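Local coordinates for protein bacillaene synthase decarboxylase PksI (Bacillus subtilis, PDB 4Q1K) that catalyses the decarboxylation of a carrier-tethered 3-methylglutaconyl group to 3-methylcrotonyl during bacillaene biosynthesis and forms a homotrimer, at residues Y207-E210 and L211-L215; A251-H255 and E256-S260. The protein carries 1 engineered substitution. All blocks are in the same frame, centred on the assembly; numbering follows the deposited sequence.

Contact 1: Y207-E210 and L211-L215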
ATOM      1  N   TYR B 207       0.354 -25.485   2.386  1.00 20.40           N
ATOM      2  CA  TYR B 207       0.703 -24.470   1.421  1.00 17.94           C
ATOM      3  C   TYR B 207       2.111 -23.896   1.773  1.00 18.11           C
ATOM      4  O   TYR B 207       2.918 -23.691   0.874  1.00 19.01           O
ATOM      5  CB  TYR B 207      -0.344 -23.358   1.474  1.00 18.70           C
ATOM      6  CG  TYR B 207      -0.042 -22.183   0.625  1.00 20.84           C
ATOM      7  CD1 TYR B 207      -0.428 -22.153  -0.748  1.00 24.75           C
ATOM      8  CD2 TYR B 207       0.600 -21.101   1.138  1.00 22.44           C
ATOM      9  CE1 TYR B 207      -0.174 -21.018  -1.568  1.00 28.77           C
ATOM     10  CE2 TYR B 207       0.900 -20.017   0.330  1.00 26.09           C
ATOM     11  CZ  TYR B 207       0.483 -19.969  -0.987  1.00 29.16           C
ATOM     12  OH  TYR B 207       0.782 -18.833  -1.670  1.00 29.77           O
ATOM     13  N   ALA B 208       2.354 -23.614   3.050  1.00 19.71           N
ATOM     14  CA  ALA B 208       3.720 -23.121   3.502  1.00 17.84           C
ATOM     15  C   ALA B 208       4.813 -24.092   3.058  1.00 19.77           C
ATOM     16  O   ALA B 208       5.889 -23.639   2.607  1.00 19.64           O
ATOM     17  CB  ALA B 208       3.749 -22.935   5.012  1.00 23.38           C
ATOM     18  N   VAL B 209       4.587 -25.392   3.235  1.00 19.18           N
ATOM     19  CA  VAL B 209       5.632 -26.380   2.808  1.00 19.78           C
ATOM     20  C   VAL B 209       5.869 -26.283   1.316  1.00 19.70           C
ATOM     21  O   VAL B 209       7.005 -26.336   0.812  1.00 19.35           O
ATOM     22  CB  VAL B 209       5.207 -27.810   3.203  1.00 20.23           C
ATOM     23  CG1 VAL B 209       6.111 -28.840   2.511  1.00 20.23           C
ATOM     24  CG2 VAL B 209       5.163 -27.903   4.727  1.00 22.01           C
ATOM     25  N   GLU B 210       4.784 -26.211   0.539  1.00 19.43           N
ATOM     26  CA  GLU B 210       4.989 -26.134  -0.927  1.00 20.38           C
ATOM     27  C   GLU B 210       5.736 -24.854  -1.305  1.00 20.01           C
ATOM     28  O   GLU B 210       6.599 -24.836  -2.221  1.00 20.69           O
ATOM     29  CB  GLU B 210       3.636 -26.195  -1.678  1.00 22.56           C
ATOM     30  CG  GLU B 210       3.013 -27.580  -1.523  1.00 23.71           C
ATOM     31  CD  GLU B 210       1.551 -27.664  -1.946  1.00 31.86           C
ATOM     32  OE1 GLU B 210       0.939 -26.601  -2.082  1.00 32.01           O
ATOM     33  OE2 GLU B 210       1.024 -28.784  -2.122  1.00 32.73           O
ATOM     34  N   LEU B 211       5.415 -23.739  -0.634  1.00 17.85           N
ATOM     35  CA  LEU B 211       6.091 -22.515  -1.003  1.00 17.44           C
ATOM     36  C   LEU B 211       7.604 -22.667  -0.575  1.00 20.01           C
ATOM     37  O   LEU B 211       8.503 -22.187  -1.261  1.00 19.47           O
ATOM     38  CB  LEU B 211       5.413 -21.385  -0.250  1.00 20.07           C
ATOM     39  CG  LEU B 211       5.915 -19.979  -0.356  1.00 27.44           C
ATOM     40  CD1 LEU B 211       5.995 -19.535  -1.821  1.00 32.42           C
ATOM     41  CD2 LEU B 211       4.941 -19.090   0.443  1.00 29.01           C
ATOM     42  N   ALA B 212       7.843 -23.287   0.565  1.00 18.60           N
ATOM     43  CA  ALA B 212       9.264 -23.462   1.005  1.00 19.62           C
ATOM     44  C   ALA B 212      10.018 -24.367   0.028  1.00 21.15           C
ATOM     45  O   ALA B 212      11.215 -24.159  -0.201  1.00 19.32           O
ATOM     46  CB  ALA B 212       9.325 -24.103   2.394  1.00 19.62           C
ATOM     47  N   GLN B 213       9.328 -25.395  -0.502  1.00 19.34           N
ATOM     48  CA  GLN B 213       9.949 -26.227  -1.538  1.00 19.52           C
ATOM     49  C   GLN B 213      10.293 -25.421  -2.752  1.00 21.04           C
ATOM     50  O   GLN B 213      11.359 -25.650  -3.338  1.00 21.52           O
ATOM     51  CB  GLN B 213       8.996 -27.344  -1.965  1.00 21.22           C
ATOM     52  CG  GLN B 213       8.926 -28.368  -0.826  1.00 21.27           C
ATOM     53  CD  GLN B 213       7.867 -29.432  -1.017  1.00 28.29           C
ATOM     54  OE1 GLN B 213       6.771 -29.132  -1.382  1.00 26.92           O
ATOM     55  NE2 GLN B 213       8.200 -30.708  -0.711  1.00 30.34           N
ATOM     56  N   GLU B 214       9.400 -24.527  -3.162  1.00 19.44           N
ATOM     57  CA  GLU B 214       9.727 -23.608  -4.294  1.00 22.44           C
ATOM     58  C   GLU B 214      10.922 -22.704  -3.991  1.00 22.62           C
ATOM     59  O   GLU B 214      11.809 -22.542  -4.813  1.00 22.74           O
ATOM     60  CB  GLU B 214       8.474 -22.860  -4.774  1.00 23.13           C
ATOM     61  CG  GLU B 214       7.472 -23.871  -5.306  1.00 26.75           C
ATOM     62  CD  GLU B 214       6.087 -23.231  -5.545  1.00 39.34           C
ATOM     63  OE1 GLU B 214       6.006 -22.004  -5.476  1.00 34.02           O
ATOM     64  OE2 GLU B 214       5.063 -23.909  -5.732  1.00 37.02           O
ATOM     65  N   LEU B 215      10.971 -22.123  -2.791  1.00 19.45           N
ATOM     66  CA  LEU B 215      12.085 -21.279  -2.466  1.00 18.49           C
ATOM     67  C   LEU B 215      13.388 -22.089  -2.491  1.00 18.67           C
ATOM     68  O   LEU B 215      14.429 -21.555  -2.877  1.00 18.97           O
ATOM     69  CB  LEU B 215      11.868 -20.667  -1.076  1.00 19.21           C
ATOM     70  CG  LEU B 215      10.847 -19.511  -1.042  1.00 19.31           C
ATOM     71  CD1 LEU B 215      10.421 -19.255   0.415  1.00 21.26           C
ATOM     72  CD2 LEU B 215      11.423 -18.236  -1.731  1.00 16.00           C
TER
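Y207 and L211 meet one turn apart on helix 201-215, in a local i to i+4 contact. The helix lies against the main sheet of the crotonase-like fold. Four successive backbone bonds carry this turn, from the N-H groups of L211, A212, Q213 and E214 to the carbonyls of Y207, A208, V209 and E210. On one flank, L211 CD2 approaches the ring of Y207 obliquely, 4.1 Å from CE2. On another flank, Q213 leans back along the helix. Its CG lies 3.2 Å from V209 O, and its OE1 comes to rest 3.5 Å from E210 CA. The chain of Q213 sets out beside its own backbone N (chi1 -72°) and stays extended, which lays the amide beside the preceding turn. E210 CG lies 4.1 Å from Q213 OE1, and the carboxylate and amide planes are only 10° apart. Q213 NE2 is hydrogen-bonded to E31. E214 runs back in a similar way, with CG 3.3 Å from E210 O. A208 and A212 face the sheet, where both pack on I73 of strand 71-75 and I117 of strand 116-120. Y207 reaches I139 of strand 137-141 and L199 of strand 197-199.

Contact 2: A251-H255 and E256-S260. Engineered in segment 251-255: A251 (natural residue Lys).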
ATOM      1  N   ALA B 251       4.926   6.745  28.614  1.00 28.40           N
ATOM      2  CA  ALA B 251       3.850   7.655  28.843  1.00 31.33           C
ATOM      3  C   ALA B 251       2.469   6.972  29.081  1.00 33.08           C
ATOM      4  O   ALA B 251       1.540   7.626  29.517  1.00 33.20           O
ATOM      5  CB  ALA B 251       3.775   8.580  27.650  1.00 33.59           C
ATOM      6  N   THR B 252       2.300   5.687  28.719  1.00 29.29           N
ATOM      7  CA  THR B 252       0.969   5.055  28.788  1.00 26.93           C
ATOM      8  C   THR B 252       0.886   3.776  29.661  1.00 30.15           C
ATOM      9  O   THR B 252      -0.224   3.408  30.099  1.00 33.51           O
ATOM     10  CB  THR B 252       0.371   4.775  27.320  1.00 27.46           C
ATOM     11  OG1 THR B 252       1.175   3.806  26.625  1.00 28.42           O
ATOM     12  CG2 THR B 252       0.405   6.052  26.513  1.00 26.39           C
ATOM     13  N   PHE B 253       1.960   3.032  29.787  1.00 25.65           N
ATOM     14  CA  PHE B 253       1.876   1.699  30.361  1.00 29.26           C
ATOM     15  C   PHE B 253       1.711   1.699  31.882  1.00 34.54           C
ATOM     16  O   PHE B 253       1.251   0.769  32.454  1.00 36.25           O
ATOM     17  CB  PHE B 253       3.103   0.852  29.983  1.00 29.65           C
ATOM     18  CG  PHE B 253       2.802  -0.569  29.594  1.00 28.68           C
ATOM     19  CD1 PHE B 253       3.274  -1.074  28.413  1.00 26.07           C
ATOM     20  CD2 PHE B 253       2.082  -1.398  30.400  1.00 25.88           C
ATOM     21  CE1 PHE B 253       3.027  -2.359  28.043  1.00 25.73           C
ATOM     22  CE2 PHE B 253       1.833  -2.688  30.032  1.00 27.27           C
ATOM     23  CZ  PHE B 253       2.319  -3.181  28.858  1.00 27.85           C
ATOM     24  N   HIS B 254       2.133   2.745  32.529  1.00 37.03           N
ATOM     25  CA  HIS B 254       2.283   2.609  33.963  1.00 37.46           C
ATOM     26  C   HIS B 254       1.128   3.164  34.739  1.00 38.91           C
ATOM     27  O   HIS B 254       1.215   3.468  35.903  1.00 37.80           O
ATOM     28  CB  HIS B 254       3.624   3.156  34.383  1.00 37.68           C
ATOM     29  CG  HIS B 254       4.775   2.569  33.609  1.00 36.29           C
ATOM     30  ND1 HIS B 254       5.072   1.286  33.634  1.00 40.15           N
ATOM     31  CD2 HIS B 254       5.670   3.148  32.772  1.00 35.34           C
ATOM     32  CE1 HIS B 254       6.109   1.058  32.856  1.00 39.55           C
ATOM     33  NE2 HIS B 254       6.477   2.199  32.334  1.00 39.62           N
ATOM     34  N   HIS B 255       0.003   3.258  34.092  1.00 36.59           N
ATOM     35  CA  HIS B 255      -1.100   3.877  34.743  1.00 38.72           C
ATOM     36  C   HIS B 255      -1.886   2.838  35.438  1.00 37.24           C
ATOM     37  O   HIS B 255      -1.998   1.743  34.961  1.00 33.62           O
ATOM     38  CB  HIS B 255      -1.976   4.586  33.769  1.00 39.44           C
ATOM     39  CG  HIS B 255      -1.371   5.802  33.194  1.00 44.39           C
ATOM     40  ND1 HIS B 255      -1.235   6.903  33.875  1.00 46.54           N
ATOM     41  CD2 HIS B 255      -0.901   6.062  31.939  1.00 49.39           C
ATOM     42  CE1 HIS B 255      -0.700   7.835  33.106  1.00 54.49           C
ATOM     43  NE2 HIS B 255      -0.496   7.317  31.919  1.00 48.17           N
ATOM     44  N   GLU B 256      -2.434   3.153  36.599  1.00 36.52           N
ATOM     45  CA  GLU B 256      -3.183   2.137  37.321  1.00 33.14           C
ATOM     46  C   GLU B 256      -4.280   1.489  36.453  1.00 32.71           C
ATOM     47  O   GLU B 256      -4.611   0.302  36.611  1.00 30.90           O
ATOM     48  CB  GLU B 256      -3.808   2.740  38.613  1.00 38.39           C
ATOM     49  CG  GLU B 256      -4.629   1.685  39.363  1.00 42.96           C
ATOM     50  CD  GLU B 256      -3.759   0.637  40.084  1.00 50.88           C
ATOM     51  OE1 GLU B 256      -2.598   0.920  40.417  1.00 51.52           O
ATOM     52  OE2 GLU B 256      -4.236  -0.485  40.338  1.00 58.15           O
ATOM     53  N   GLU B 257      -4.923   2.254  35.571  1.00 30.14           N
ATOM     54  CA  GLU B 257      -6.003   1.653  34.811  1.00 32.48           C
ATOM     55  C   GLU B 257      -5.501   0.603  33.812  1.00 28.31           C
ATOM     56  O   GLU B 257      -6.284  -0.271  33.360  1.00 30.53           O
ATOM     57  CB  GLU B 257      -6.859   2.707  34.153  1.00 37.52           C
ATOM     58  CG  GLU B 257      -6.217   3.358  32.981  1.00 37.90           C
ATOM     59  CD  GLU B 257      -7.258   4.086  32.166  1.00 39.73           C
ATOM     60  OE1 GLU B 257      -7.023   5.286  31.989  1.00 39.84           O
ATOM     61  OE2 GLU B 257      -8.294   3.471  31.757  1.00 45.61           O
ATOM     62  N   VAL B 258      -4.207   0.624  33.517  1.00 29.86           N
ATOM     63  CA  VAL B 258      -3.634  -0.421  32.600  1.00 26.89           C
ATOM     64  C   VAL B 258      -3.628  -1.756  33.375  1.00 28.29           C
ATOM     65  O   VAL B 258      -4.043  -2.805  32.858  1.00 27.34           O
ATOM     66  CB  VAL B 258      -2.210  -0.047  32.121  1.00 27.76           C
ATOM     67  CG1 VAL B 258      -1.545  -1.246  31.439  1.00 24.40           C
ATOM     68  CG2 VAL B 258      -2.316   1.120  31.120  1.00 26.70           C
ATOM     69  N   LYS B 259      -3.215  -1.700  34.654  1.00 25.24           N
ATOM     70  CA  LYS B 259      -3.258  -2.880  35.514  1.00 29.10           C
ATOM     71  C   LYS B 259      -4.675  -3.431  35.561  1.00 26.69           C
ATOM     72  O   LYS B 259      -4.903  -4.638  35.481  1.00 26.41           O
ATOM     73  CB  LYS B 259      -2.727  -2.472  36.941  1.00 29.11           C
ATOM     74  CG  LYS B 259      -2.628  -3.627  37.922  1.00 36.29           C
ATOM     75  CD  LYS B 259      -2.154  -3.074  39.265  1.00 40.48           C
ATOM     76  CE  LYS B 259      -2.026  -4.190  40.281  1.00 52.33           C
ATOM     77  NZ  LYS B 259      -1.330  -3.752  41.549  1.00 52.75           N
ATOM     78  N   SER B 260      -5.655  -2.555  35.764  1.00 30.94           N
ATOM     79  CA  SER B 260      -7.051  -2.988  35.862  1.00 33.93           C
ATOM     80  C   SER B 260      -7.498  -3.662  34.583  1.00 29.94           C
ATOM     81  O   SER B 260      -8.187  -4.665  34.638  1.00 27.14           O
ATOM     82  CB  SER B 260      -7.990  -1.786  36.043  1.00 36.53           C
ATOM     83  OG  SER B 260      -7.686  -1.206  37.272  1.00 40.67           O
TER
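V258 packs back against F253 and T252 where the chain turns from helix 220-252 into helix 256-265. H255 occupies the N-cap position of the second helix. The two helices belong to the C-terminal part of the crotonase-like fold. V258 CG1 lies 3.8 Å from F253 CD2, and the two side chains cross at about a right angle. The approach to the ring is oblique. The other methyl, CG2, rests 3.3 Å from T252 O. The valine straddles the turn in this way because CG1 is anti to its backbone N (chi1 168°), while CG2 lies beside that N.

The first turn of the new helix is held by V258 N, which donates to H255 O over 2.9 Å. The donor sits 50° out of the carbonyl plane. The same oxygen also accepts a bond from NE2 of Q94, so two donors grip it.

Further out, other residues fix the turn. The F253 ring stacks with F155 and meets the active-site H249 edge-to-face, so this packing extends to the active-site histidine. T252 OG1 is bonded to M248 O and T156 N. H254 has the CB of F253 over one face of its ring, and its ND1 is bonded to Q94 O. E257 forms a salt bridge with R261. T252, H255 and E257 also pack on S222, N221 and P219 of a neighbouring subunit.

A251 is an engineered residue, lysine in the natural sequence, and its backbone carbonyl accepts a bond in the turn. H255 NE2 donates to A251 O at 3.2 Å, with the oxygen 20° out of the imidazole plane.

Overall arrangement
Contacts 1 and 2 lie on opposite sides of the chain's centre. Their own centres are about 43 Å apart. Contact 1 comes first in the chain, near the end of helix 201-215; helix 220-252 then leads to contact 2. Both are partly buried. Contact 1 lies within a single regular helix, with A208, A212 and L211 buried against the sheet and E210 exposed. Contact 2 joins two helices through a turn, so the carbonyl of the N-cap residue and an aromatic side chain stand where contact 1 has its unbroken run of backbone bonds. Only contact 2 reaches the active site, through F253. Each also approaches another subunit of the trimer, and not the same one.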